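Local coordinates for protein Cel44C (Paenibacillus polymyxa, PDB 2YKK) that hydrolyses the beta-1,4-glucan backbone of xyloglucan and cellulosic substrates as an endo-acting glycoside hydrolase of family 44, at residues A[446-451]-A[512-517]; A[475-480]-A[488-493]; A[110-115]-A[206-211]; A[114-119]-A[136-141]. The protein carries 2 engineered substitutions. All coordinates share one frame; numbering follows the deposited sequence.

Contact 1: A[446-451]-A[512-517]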
loop_
_atom_site.group_PDB
_atom_site.type_symbol
_atom_site.label_atom_id
_atom_site.label_comp_id
_atom_site.label_asym_id
_atom_site.label_seq_id
_atom_site.Cartn_x
_atom_site.Cartn_y
_atom_site.Cartn_z
ATOM N N GLU A 446 -5.928 23.499 -16.830
ATOM C CA GLU A 446 -5.867 23.426 -15.355
ATOM C C GLU A 446 -4.590 22.680 -14.953
ATOM O O GLU A 446 -4.251 21.669 -15.555
ATOM C CB GLU A 446 -7.134 22.740 -14.831
ATOM C CG GLU A 446 -7.239 22.612 -13.336
ATOM C CD GLU A 446 -8.546 21.927 -12.877
ATOM O OE1 GLU A 446 -9.612 22.596 -12.891
ATOM O OE2 GLU A 446 -8.528 20.726 -12.508
ATOM N N LEU A 447 -3.848 23.211 -13.988
ATOM C CA LEU A 447 -2.595 22.570 -13.604
ATOM C C LEU A 447 -2.621 22.425 -12.114
ATOM O O LEU A 447 -2.954 23.391 -11.446
ATOM C CB LEU A 447 -1.404 23.429 -14.039
ATOM C CG LEU A 447 -0.009 23.084 -13.490
ATOM C CD1 LEU A 447 0.487 21.658 -13.896
ATOM C CD2 LEU A 447 0.979 24.124 -14.014
ATOM N N HIS A 448 -2.248 21.246 -11.596
ATOM C CA HIS A 448 -2.208 20.986 -10.144
ATOM C C HIS A 448 -0.788 20.885 -9.648
ATOM O O HIS A 448 0.037 20.154 -10.231
ATOM C CB HIS A 448 -2.904 19.658 -9.872
ATOM C CG HIS A 448 -4.389 19.737 -10.014
ATOM N ND1 HIS A 448 -5.038 19.662 -11.237
ATOM C CD2 HIS A 448 -5.336 19.991 -9.088
ATOM C CE1 HIS A 448 -6.337 19.854 -11.044
ATOM N NE2 HIS A 448 -6.541 20.039 -9.749
ATOM N N LEU A 449 -0.507 21.567 -8.532
ATOM C CA LEU A 449 0.841 21.540 -7.946
ATOM C C LEU A 449 0.684 21.264 -6.464
ATOM O O LEU A 449 -0.084 21.992 -5.788
ATOM C CB LEU A 449 1.502 22.910 -8.044
ATOM C CG LEU A 449 1.619 23.540 -9.432
ATOM C CD1 LEU A 449 2.333 24.899 -9.328
ATOM C CD2 LEU A 449 2.394 22.646 -10.393
ATOM N N VAL A 450 1.371 20.265 -5.952
ATOM C CA VAL A 450 1.410 20.065 -4.481
ATOM C C VAL A 450 2.841 20.414 -4.077
ATOM O O VAL A 450 3.783 19.823 -4.594
ATOM C CB VAL A 450 1.020 18.632 -4.110
ATOM C CG1 VAL A 450 1.471 18.327 -2.642
ATOM C CG2 VAL A 450 -0.494 18.445 -4.279
ATOM N N VAL A 451 3.005 21.386 -3.189
ATOM C CA VAL A 451 4.332 21.804 -2.767
ATOM C C VAL A 451 4.377 21.826 -1.231
ATOM O O VAL A 451 3.346 22.129 -0.578
ATOM C CB VAL A 451 4.662 23.213 -3.328
ATOM C CG1 VAL A 451 3.599 24.260 -2.911
ATOM C CG2 VAL A 451 6.088 23.645 -2.968
ATOM N N HIS A 512 -1.817 22.675 -1.959
ATOM C CA HIS A 512 -2.229 22.237 -3.281
ATOM C C HIS A 512 -2.675 23.500 -4.005
ATOM O O HIS A 512 -3.608 24.168 -3.559
ATOM C CB HIS A 512 -3.399 21.247 -3.161
ATOM C CG HIS A 512 -3.799 20.568 -4.442
ATOM N ND1 HIS A 512 -4.308 19.284 -4.444
ATOM C CD2 HIS A 512 -3.801 20.981 -5.739
ATOM C CE1 HIS A 512 -4.594 18.926 -5.695
ATOM N NE2 HIS A 512 -4.308 19.944 -6.497
ATOM N N ILE A 513 -1.978 23.826 -5.094
ATOM C CA ILE A 513 -2.244 25.027 -5.904
ATOM C C ILE A 513 -2.904 24.583 -7.208
ATOM O O ILE A 513 -2.399 23.667 -7.847
ATOM C CB ILE A 513 -0.915 25.763 -6.240
ATOM C CG1 ILE A 513 -0.182 26.124 -4.931
ATOM C CG2 ILE A 513 -1.177 26.987 -7.191
ATOM C CD1 ILE A 513 1.221 26.755 -5.124
ATOM N N VAL A 514 -4.031 25.193 -7.567
ATOM C CA VAL A 514 -4.736 24.840 -8.804
ATOM C C VAL A 514 -4.724 26.072 -9.672
ATOM O O VAL A 514 -5.325 27.070 -9.294
ATOM C CB VAL A 514 -6.180 24.362 -8.535
ATOM C CG1 VAL A 514 -6.911 23.966 -9.841
ATOM C CG2 VAL A 514 -6.147 23.173 -7.520
ATOM N N LEU A 515 -4.052 25.983 -10.818
ATOM C CA LEU A 515 -3.881 27.132 -11.752
ATOM C C LEU A 515 -4.829 26.955 -12.919
ATOM O O LEU A 515 -5.081 25.834 -13.359
ATOM C CB LEU A 515 -2.463 27.222 -12.268
ATOM C CG LEU A 515 -1.482 27.403 -11.100
ATOM C CD1 LEU A 515 -0.118 27.083 -11.533
ATOM C CD2 LEU A 515 -1.481 28.820 -10.506
ATOM N N THR A 516 -5.361 28.062 -13.420
ATOM C CA THR A 516 -6.329 27.958 -14.505
ATOM C C THR A 516 -5.956 29.004 -15.565
ATOM O O THR A 516 -5.364 30.026 -15.233
ATOM C CB THR A 516 -7.789 28.152 -14.032
ATOM O OG1 THR A 516 -8.649 28.121 -15.190
ATOM C CG2 THR A 516 -7.959 29.525 -13.395
ATOM N N THR A 517 -6.266 28.686 -16.823
ATOM C CA THR A 517 -6.174 29.625 -17.945
ATOM C C THR A 517 -7.440 30.472 -18.140
ATOM O O THR A 517 -7.471 31.367 -19.016
ATOM C CB THR A 517 -5.907 28.845 -19.252
ATOM O OG1 THR A 517 -6.955 27.891 -19.435
ATOM C CG2 THR A 517 -4.578 28.131 -19.184
#
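Residues 446-451 and 512-516 run antiparallel as neighbouring strands, their short axes at 161°, with Leu447 facing Leu515 and Leu449 facing Ile513 in the two hydrogen-bonded pairs. The shortest of the four backbone bonds, Ile513 N to Leu449 O at 2.7 Å, is nearly straight; Leu515 N reaches Leu447 O at 2.9 Å. On the face that carries the leucines, Leu515 CD1 lies 4.0 Å from Leu447 CD2 and equally far from Leu449 CD1, so one methyl serves two neighbours of the facing strand. Farther along, Val451 CG1 meets Ile513 CD1 at 4.1 Å. The two strands are interior neighbours in the large mixed sheet of the beta domain beside the TIM barrel, and Phe464 and Leu466 of strand 460-467 pack onto this apolar face. The other face includes Glu446, His448, Val450, His512 and Val514. With its CG anti to the backbone N (chi1 -172°), the His512 ring lies where Val450 CG2 can sit over one face, 4.1 Å from the ring centroid, a CH-pi contact. His512 ND1 bonds outside the pair, to the carbonyl of Leu407. The exposed Glu446, its chain extended, lays CG against Val514 CG1, 3.8 Å away.

Contact 2: A[475-480]-A[488-493]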
loop_
_atom_site.group_PDB
_atom_site.type_symbol
_atom_site.label_atom_id
_atom_site.label_comp_id
_atom_site.label_asym_id
_atom_site.label_seq_id
_atom_site.Cartn_x
_atom_site.Cartn_y
_atom_site.Cartn_z
ATOM N N GLY A 475 -4.832 31.427 -9.723
ATOM C CA GLY A 475 -4.729 30.147 -9.010
ATOM C C GLY A 475 -5.470 30.213 -7.693
ATOM O O GLY A 475 -5.657 31.304 -7.126
ATOM N N LYS A 476 -5.922 29.051 -7.225
ATOM C CA LYS A 476 -6.478 28.943 -5.882
ATOM C C LYS A 476 -5.558 28.039 -5.113
ATOM O O LYS A 476 -4.845 27.218 -5.713
ATOM C CB LYS A 476 -7.870 28.360 -5.952
ATOM C CG LYS A 476 -8.908 29.407 -6.374
ATOM C CD LYS A 476 -10.249 28.792 -6.543
ATOM C CE LYS A 476 -11.258 29.905 -6.850
ATOM N NZ LYS A 476 -12.663 29.357 -6.812
ATOM N N VAL A 477 -5.560 28.186 -3.788
ATOM C CA VAL A 477 -4.590 27.494 -2.945
ATOM C C VAL A 477 -5.327 26.904 -1.738
ATOM O O VAL A 477 -6.164 27.591 -1.126
ATOM C CB VAL A 477 -3.484 28.466 -2.461
ATOM C CG1 VAL A 477 -2.413 27.730 -1.645
ATOM C CG2 VAL A 477 -2.835 29.208 -3.674
ATOM N N TRP A 478 -5.020 25.643 -1.422
ATOM C CA TRP A 478 -5.546 24.956 -0.249
ATOM C C TRP A 478 -4.393 24.341 0.514
ATOM O O TRP A 478 -3.402 23.951 -0.089
ATOM C CB TRP A 478 -6.517 23.831 -0.635
ATOM C CG TRP A 478 -7.849 24.286 -1.207
ATOM C CD1 TRP A 478 -9.041 24.441 -0.519
ATOM C CD2 TRP A 478 -8.122 24.631 -2.566
ATOM N NE1 TRP A 478 -10.026 24.851 -1.385
ATOM C CE2 TRP A 478 -9.500 24.964 -2.646
ATOM C CE3 TRP A 478 -7.355 24.650 -3.723
ATOM C CZ2 TRP A 478 -10.121 25.351 -3.843
ATOM C CZ3 TRP A 478 -7.983 25.049 -4.953
ATOM C CH2 TRP A 478 -9.345 25.372 -4.998
ATOM N N GLY A 479 -4.469 24.300 1.840
ATOM C CA GLY A 479 -3.314 23.813 2.580
ATOM C C GLY A 479 -3.608 23.290 3.970
ATOM O O GLY A 479 -4.725 23.454 4.483
ATOM N N PHE A 480 -2.624 22.587 4.542
ATOM C CA PHE A 480 -2.644 22.310 5.986
ATOM C C PHE A 480 -1.266 22.610 6.564
ATOM O O PHE A 480 -0.283 22.774 5.818
ATOM C CB PHE A 480 -3.085 20.875 6.313
ATOM C CG PHE A 480 -2.122 19.802 5.838
ATOM C CD1 PHE A 480 -0.996 19.473 6.592
ATOM C CD2 PHE A 480 -2.354 19.131 4.632
ATOM C CE1 PHE A 480 -0.110 18.430 6.176
ATOM C CE2 PHE A 480 -1.493 18.103 4.205
ATOM C CZ PHE A 480 -0.375 17.760 4.979
ATOM N N LYS A 488 -7.496 24.055 4.630
ATOM C CA LYS A 488 -8.121 25.376 4.619
ATOM C C LYS A 488 -7.784 26.099 3.316
ATOM O O LYS A 488 -6.669 25.965 2.834
ATOM C CB LYS A 488 -7.615 26.192 5.791
ATOM C CG LYS A 488 -8.198 25.688 7.126
ATOM C CD LYS A 488 -7.388 26.196 8.328
ATOM C CE LYS A 488 -7.815 27.547 8.803
ATOM N NZ LYS A 488 -8.630 27.472 10.139
ATOM N N GLU A 489 -8.751 26.829 2.745
ATOM C CA GLU A 489 -8.472 27.724 1.607
ATOM C C GLU A 489 -7.469 28.783 2.016
ATOM O O GLU A 489 -7.654 29.439 3.060
ATOM C CB GLU A 489 -9.754 28.414 1.142
ATOM C CG GLU A 489 -10.774 27.451 0.587
ATOM C CD GLU A 489 -11.884 28.118 -0.232
ATOM O OE1 GLU A 489 -11.629 28.495 -1.404
ATOM O OE2 GLU A 489 -13.021 28.217 0.292
ATOM N N ALA A 490 -6.424 28.971 1.220
ATOM C CA ALA A 490 -5.390 29.991 1.486
ATOM C C ALA A 490 -5.576 31.175 0.521
ATOM O O ALA A 490 -6.451 31.131 -0.364
ATOM C CB ALA A 490 -4.039 29.355 1.328
ATOM N N ALA A 491 -4.810 32.269 0.709
ATOM C CA ALA A 491 -4.949 33.406 -0.225
ATOM C C ALA A 491 -4.710 32.997 -1.692
ATOM O O ALA A 491 -3.764 32.294 -2.000
ATOM C CB ALA A 491 -3.981 34.564 0.167
ATOM N N PRO A 492 -5.583 33.452 -2.602
ATOM C CA PRO A 492 -5.476 33.081 -4.016
ATOM C C PRO A 492 -4.260 33.736 -4.701
ATOM O O PRO A 492 -3.638 34.644 -4.158
ATOM C CB PRO A 492 -6.791 33.591 -4.613
ATOM C CG PRO A 492 -7.164 34.781 -3.739
ATOM C CD PRO A 492 -6.762 34.298 -2.342
ATOM N N ILE A 493 -3.922 33.239 -5.880
ATOM C CA ILE A 493 -2.869 33.791 -6.703
ATOM C C ILE A 493 -3.634 34.591 -7.764
ATOM O O ILE A 493 -4.374 34.047 -8.578
ATOM C CB ILE A 493 -2.055 32.645 -7.337
ATOM C CG1 ILE A 493 -1.267 31.915 -6.242
ATOM C CG2 ILE A 493 -1.068 33.173 -8.380
ATOM C CD1 ILE A 493 -0.954 30.501 -6.577
HETATM O O HOH W 1 -12.630 28.227 -4.053
HETATM O O HOH W 2 -7.290 30.334 -2.889
HETATM O O HOH W 3 -9.011 28.019 -2.034
#
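Ala490 N gives Val477 O a nearly straight bond of 2.7 Å, approaching from above the carbonyl plane. Toward the turn, Gly479 and Lys488 exchange two bonds, Lys488 N to Gly479 O at 2.8 Å being the shorter; at the far end Gly475 and Ile493 do the same. Between these pairs the register slips by one residue around Ala491 and Pro492, consistent with a beta bulge, and water 2 stands there between Val477 N, from which it accepts at 2.9 Å, and Ala490 O. In one of two conformers of Glu489, another water accepts from Lys476 NZ and donates to Glu489 OE1. The segments are the arms of a beta hairpin, strands 474-481 and 487-493, the second forming an outer edge of the large sheet; their short axes make 138°. Trp478 and Glu489 point the same way from one face. In that same conformer Glu489 CG comes 3.3 Å from Trp478 NE1; the Trp478 ring also meets Tyr411. Across the sheet, Val477 spreads its methyls: CG1, anti to the backbone N (chi1 -177°), touches Ala490 CB at 3.8 Å, whereas CG2 touches Ile493 CD1 at 3.7 Å. Tyr503 of strand 500-505 packs against Val477, Ala490 and Ile493 on this side, and its hydroxyl bonds Ala491 O.

Contact 3: A[110-115]-A[206-211]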
loop_
_atom_site.group_PDB
_atom_site.type_symbol
_atom_site.label_atom_id
_atom_site.label_comp_id
_atom_site.label_asym_id
_atom_site.label_seq_id
_atom_site.Cartn_x
_atom_site.Cartn_y
_atom_site.Cartn_z
ATOM N N LEU A 110 -6.020 -14.307 0.560
ATOM C CA LEU A 110 -6.411 -15.713 0.572
ATOM C C LEU A 110 -5.345 -16.430 1.437
ATOM O O LEU A 110 -4.213 -15.947 1.554
ATOM C CB LEU A 110 -6.394 -16.278 -0.845
ATOM C CG LEU A 110 -7.365 -15.570 -1.801
ATOM C CD1 LEU A 110 -7.219 -16.219 -3.183
ATOM C CD2 LEU A 110 -8.806 -15.699 -1.288
ATOM N N PRO A 111 -5.700 -17.572 2.049
ATOM C CA PRO A 111 -4.776 -18.202 3.004
ATOM C C PRO A 111 -3.799 -19.179 2.295
ATOM O O PRO A 111 -4.220 -19.924 1.385
ATOM C CB PRO A 111 -5.739 -18.996 3.935
ATOM C CG PRO A 111 -6.907 -19.366 3.008
ATOM C CD PRO A 111 -7.054 -18.180 2.050
ATOM N N MET A 112 -2.531 -19.189 2.713
ATOM C CA MET A 112 -1.540 -20.144 2.205
ATOM C C MET A 112 -0.745 -20.835 3.292
ATOM O O MET A 112 -0.047 -21.806 3.000
ATOM C CB MET A 112 -0.485 -19.421 1.316
ATOM C CG MET A 112 -0.768 -19.521 -0.080
ATOM S SD MET A 112 0.543 -18.998 -1.217
ATOM C CE MET A 112 1.676 -18.092 -0.228
ATOM N N ALA A 113 -0.830 -20.410 4.534
ATOM C CA ALA A 113 0.126 -20.942 5.560
ATOM C C ALA A 113 -0.279 -22.352 5.970
ATOM O O ALA A 113 0.554 -23.115 6.479
ATOM C CB ALA A 113 0.170 -20.049 6.779
ATOM N N GLY A 114 -1.530 -22.705 5.701
ATOM C CA GLY A 114 -1.935 -24.111 5.672
ATOM C C GLY A 114 -3.211 -24.442 6.450
ATOM O O GLY A 114 -3.820 -25.491 6.207
ATOM N N TYR A 115 -3.551 -23.590 7.415
ATOM C CA TYR A 115 -4.723 -23.800 8.265
ATOM C C TYR A 115 -5.445 -22.505 8.579
ATOM O O TYR A 115 -4.848 -21.416 8.529
ATOM C CB TYR A 115 -4.332 -24.420 9.634
ATOM C CG TYR A 115 -3.612 -25.763 9.478
ATOM C CD1 TYR A 115 -2.223 -25.790 9.282
ATOM C CD2 TYR A 115 -4.314 -26.956 9.548
ATOM C CE1 TYR A 115 -1.562 -27.024 9.133
ATOM C CE2 TYR A 115 -3.643 -28.196 9.422
ATOM C CZ TYR A 115 -2.280 -28.192 9.214
ATOM O OH TYR A 115 -1.553 -29.388 9.092
ATOM N N LYS A 206 11.746 -22.306 -1.862
ATOM C CA LYS A 206 11.068 -23.158 -2.823
ATOM C C LYS A 206 9.673 -23.500 -2.305
ATOM O O LYS A 206 8.710 -23.522 -3.085
ATOM C CB LYS A 206 11.910 -24.406 -3.163
ATOM C CG LYS A 206 11.357 -25.259 -4.307
ATOM C CD LYS A 206 11.796 -26.724 -4.166
ATOM C CE LYS A 206 11.149 -27.661 -5.260
ATOM N NZ LYS A 206 9.738 -28.045 -5.035
ATOM N N GLU A 207 9.545 -23.720 -1.005
ATOM C CA GLU A 207 8.209 -23.953 -0.412
ATOM C C GLU A 207 7.268 -22.809 -0.795
ATOM O O GLU A 207 6.089 -23.049 -1.169
ATOM C CB GLU A 207 8.298 -23.984 1.119
ATOM C CG GLU A 207 6.935 -24.143 1.746
ATOM C CD GLU A 207 6.942 -23.953 3.266
ATOM O OE1 GLU A 207 8.028 -23.810 3.862
ATOM O OE2 GLU A 207 5.824 -23.954 3.813
ATOM N N LEU A 208 7.757 -21.570 -0.633
ATOM C CA LEU A 208 6.873 -20.406 -0.873
ATOM C C LEU A 208 6.439 -20.419 -2.325
ATOM O O LEU A 208 5.257 -20.222 -2.625
ATOM C CB LEU A 208 7.557 -19.101 -0.486
ATOM C CG LEU A 208 6.703 -17.848 -0.721
ATOM C CD1 LEU A 208 5.344 -17.945 0.015
ATOM C CD2 LEU A 208 7.509 -16.629 -0.244
ATOM N N VAL A 209 7.390 -20.603 -3.238
ATOM C CA VAL A 209 6.995 -20.637 -4.662
ATOM C C VAL A 209 5.950 -21.742 -4.923
ATOM O O VAL A 209 4.956 -21.509 -5.627
ATOM C CB VAL A 209 8.219 -20.811 -5.567
ATOM C CG1 VAL A 209 7.795 -21.205 -7.053
ATOM C CG2 VAL A 209 9.041 -19.511 -5.533
ATOM N N ASP A 210 6.196 -22.957 -4.416
ATOM C CA ASP A 210 5.279 -24.051 -4.699
ATOM C C ASP A 210 3.862 -23.788 -4.150
ATOM O O ASP A 210 2.844 -24.068 -4.833
ATOM C CB ASP A 210 5.795 -25.376 -4.106
ATOM C CG ASP A 210 7.043 -25.897 -4.807
ATOM O OD1 ASP A 210 7.316 -25.487 -5.943
ATOM O OD2 ASP A 210 7.760 -26.749 -4.179
ATOM N N ARG A 211 3.787 -23.228 -2.941
ATOM C CA ARG A 211 2.482 -22.914 -2.357
ATOM C C ARG A 211 1.776 -21.857 -3.210
ATOM O O ARG A 211 0.568 -21.880 -3.338
ATOM C CB ARG A 211 2.662 -22.356 -0.931
ATOM C CG ARG A 211 2.860 -23.472 0.147
ATOM C CD ARG A 211 3.019 -22.867 1.570
ATOM N NE ARG A 211 3.382 -23.897 2.544
ATOM C CZ ARG A 211 2.508 -24.695 3.161
ATOM N NH1 ARG A 211 1.196 -24.571 2.923
ATOM N NH2 ARG A 211 2.944 -25.620 4.008
#
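Met112 O is approached by two parts of Arg211: NH1 donates to it at 3.0 Å, and the aliphatic CD passes 3.5 Å away. The NH1 bond is weak, its N-H...O angle being 122°. Ala113 O lies over one face of the guanidinium, 3.9 Å from NH1. The rest of the guanidinium is held within the helix. Arg211 NE donates to Glu207 OE2 at 2.8 Å through the carboxylate's anti lone pair, and NH2 adds a weak second bond to the same oxygen; His199 NE2 is a further partner of OE2. Arg211 stays extended from CG to NE, and the salt bridge to Glu207, one turn earlier in the helix, probably restricts the turn of the guanidinium, whose NH1 lies at the loop.

Next to the Arg211 chain, the end of the Met112 side chain lies against the helix. Its SD is 3.6 Å from Arg211 O and 4.0 Å from Arg211 CB. A nearly eclipsed last torsion (chi3 -15°) places CE 3.7 Å from Leu208 CD1, the two side chains crossing at about a right angle. Met112 N bonds Asp185 OD2, which ties this part of the loop to the chain following strand 181-184. The contact joins the loop after barrel strand 105-110 to helix 205-222 of the TIM barrel, with Ser212 and Leu215 of that helix also touching Met112, and Phe258 of helix 258-273 packing on Leu208.

Contact 4: A[114-119]-A[136-141]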
loop_
_atom_site.group_PDB
_atom_site.type_symbol
_atom_site.label_atom_id
_atom_site.label_comp_id
_atom_site.label_asym_id
_atom_site.label_seq_id
_atom_site.Cartn_x
_atom_site.Cartn_y
_atom_site.Cartn_z
ATOM N N GLY A 114 -1.530 -22.705 5.701
ATOM C CA GLY A 114 -1.935 -24.111 5.672
ATOM C C GLY A 114 -3.211 -24.442 6.450
ATOM O O GLY A 114 -3.820 -25.491 6.207
ATOM N N TYR A 115 -3.551 -23.590 7.415
ATOM C CA TYR A 115 -4.723 -23.800 8.265
ATOM C C TYR A 115 -5.445 -22.505 8.579
ATOM O O TYR A 115 -4.848 -21.416 8.529
ATOM C CB TYR A 115 -4.332 -24.420 9.634
ATOM C CG TYR A 115 -3.612 -25.763 9.478
ATOM C CD1 TYR A 115 -2.223 -25.790 9.282
ATOM C CD2 TYR A 115 -4.314 -26.956 9.548
ATOM C CE1 TYR A 115 -1.562 -27.024 9.133
ATOM C CE2 TYR A 115 -3.643 -28.196 9.422
ATOM C CZ TYR A 115 -2.280 -28.192 9.214
ATOM O OH TYR A 115 -1.553 -29.388 9.092
ATOM N N VAL A 116 -6.711 -22.633 8.965
ATOM C CA VAL A 116 -7.484 -21.471 9.353
ATOM C C VAL A 116 -8.258 -21.790 10.626
ATOM O O VAL A 116 -8.473 -22.946 10.964
ATOM C CB VAL A 116 -8.452 -20.962 8.211
ATOM C CG1 VAL A 116 -7.647 -20.512 6.970
ATOM C CG2 VAL A 116 -9.450 -22.097 7.846
ATOM N N ALA A 117 -8.671 -20.740 11.344
ATOM C CA ALA A 117 -9.359 -20.917 12.626
ATOM C C ALA A 117 -10.653 -21.713 12.529
ATOM O O ALA A 117 -11.600 -21.318 11.802
ATOM C CB ALA A 117 -9.643 -19.511 13.281
ATOM N N LYS A 118 -10.763 -22.767 13.340
ATOM C CA LYS A 118 -11.982 -23.588 13.345
ATOM C C LYS A 118 -13.069 -22.972 14.243
ATOM O O LYS A 118 -14.250 -23.309 14.103
ATOM C CB LYS A 118 -11.611 -25.007 13.832
ATOM C CG LYS A 118 -12.754 -26.073 13.652
ATOM C CD LYS A 118 -12.155 -27.515 13.756
ATOM C CE LYS A 118 -13.271 -28.539 13.544
ATOM N NZ LYS A 118 -13.729 -28.664 12.089
ATOM N N ASP A 119 -12.682 -22.120 15.187
ATOM C CA ASP A 119 -13.621 -21.585 16.184
ATOM C C ASP A 119 -13.229 -20.182 16.620
ATOM O O ASP A 119 -12.262 -19.617 16.092
ATOM C CB ASP A 119 -13.607 -22.513 17.406
ATOM C CG ASP A 119 -12.218 -22.616 18.031
ATOM O OD1 ASP A 119 -11.597 -21.587 18.349
ATOM O OD2 ASP A 119 -11.748 -23.760 18.216
ATOM N N ASN A 136 -8.929 -25.733 10.979
ATOM C CA ASN A 136 -9.308 -26.458 9.733
ATOM C C ASN A 136 -8.156 -26.386 8.735
ATOM O O ASN A 136 -7.410 -25.399 8.745
ATOM C CB ASN A 136 -10.555 -25.841 9.114
ATOM C CG ASN A 136 -11.818 -26.182 9.864
ATOM O OD1 ASN A 136 -11.939 -27.238 10.457
ATOM N ND2 ASN A 136 -12.758 -25.259 9.869
ATOM N N GLN A 137 -7.994 -27.409 7.889
ATOM C CA GLN A 137 -6.915 -27.420 6.887
ATOM C C GLN A 137 -7.376 -26.685 5.649
ATOM O O GLN A 137 -8.542 -26.822 5.258
ATOM C CB GLN A 137 -6.618 -28.853 6.447
ATOM C CG GLN A 137 -6.085 -29.741 7.474
ATOM C CD GLN A 137 -6.148 -31.142 6.932
ATOM O OE1 GLN A 137 -5.523 -31.449 5.926
ATOM N NE2 GLN A 137 -6.993 -31.935 7.508
ATOM N N VAL A 138 -6.474 -25.934 5.018
ATOM C CA VAL A 138 -6.775 -25.272 3.736
ATOM C C VAL A 138 -6.490 -26.213 2.541
ATOM O O VAL A 138 -5.433 -26.895 2.496
ATOM C CB VAL A 138 -5.897 -24.006 3.570
ATOM C CG1 VAL A 138 -6.084 -23.367 2.165
ATOM C CG2 VAL A 138 -6.199 -22.988 4.691
ATOM N N VAL A 139 -7.444 -26.288 1.615
ATOM C CA VAL A 139 -7.244 -27.038 0.360
ATOM C C VAL A 139 -7.503 -26.033 -0.758
ATOM O O VAL A 139 -8.535 -25.332 -0.733
ATOM C CB VAL A 139 -8.196 -28.245 0.259
ATOM C CG1 VAL A 139 -8.128 -28.942 -1.126
ATOM C CG2 VAL A 139 -7.890 -29.240 1.417
ATOM N N ASN A 140 -6.582 -25.958 -1.717
ATOM C CA ASN A 140 -6.729 -24.933 -2.747
ATOM C C ASN A 140 -7.858 -25.222 -3.714
ATOM O O ASN A 140 -8.591 -24.298 -4.070
ATOM C CB ASN A 140 -5.415 -24.777 -3.509
ATOM C CG ASN A 140 -4.396 -24.107 -2.675
ATOM O OD1 ASN A 140 -4.754 -23.344 -1.773
ATOM N ND2 ASN A 140 -3.129 -24.395 -2.915
ATOM N N ALA A 141 -7.977 -26.478 -4.151
ATOM C CA ALA A 141 -8.985 -26.843 -5.185
ATOM C C ALA A 141 -9.878 -27.959 -4.650
ATOM O O ALA A 141 -9.390 -29.065 -4.365
ATOM C CB ALA A 141 -8.282 -27.283 -6.492
HETATM O O HOH W 4 -15.567 -26.690 11.325
#
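Lys118 and Asn136 meet beside a short antiparallel pairing, strand 115-117 with strand 135-139, in a three-stranded sheet attached to the TIM barrel and completed by strand 156-158. From its CB, 4.0 Å from Asn136 N, the lysine chain crosses the Asn136 side chain at about a right angle. CG is anti to the backbone N (chi1 -170°), and both it and CD pass Asn136 OD1, CD at 3.3 Å. The chain then bends at its last torsion (chi4 74°), turning NZ back to donate to Asn136 OD1 at 2.8 Å, in the carbonyl plane and on a lone pair. NZ also donates to water 4, which accepts a weak bond from Asn136 ND2, so ammonium, water and amide close a small ring.

Backbone bonds pair Val116 with Asn136: Asn136 N to Val116 O at 2.8 Å, and Val116 N to Asn136 O. Beyond them Val138 N reaches Gly114 O from above the carbonyl plane, almost straight at the hydrogen. On the face bearing Tyr115, its ring and the Gln137 chain lie side by side, CE2 touching Gln137 CG, while Asn136 O sits at the ring edge. The Asn136 side chain is about 5 Å from the bound calcium ion; it borders that site but is not one of its ligands, which on the protein side are Glu56, Asp151, Asp154 and Tyr156. On the other face, Val116 CG1 and Val138 CG2 touch at 3.7 Å, their side chains crossing at about a right angle.

Overall arrangement
The four contacts form two pairs on opposite sides of the chain's centre. Contacts 3 and 4 come first in sequence, share Gly114 and Tyr115, and have centres 12 Å apart: the chain leaving barrel strand 105-110 packs on helix 205-222, then enters the small sheet beside the calcium site. Contacts 1 and 2 follow in the C-terminal part, centres 10 Å apart, in one nine-stranded sheet where strand 509-516 lies between 446-453 and 474-481. Contact 2 is nested within the loop closed by contact 1. About 47 to 53 Å separates the centres of the two groups, so they belong to separate parts of the enzyme, the TIM barrel with its small sheet and the beta domain.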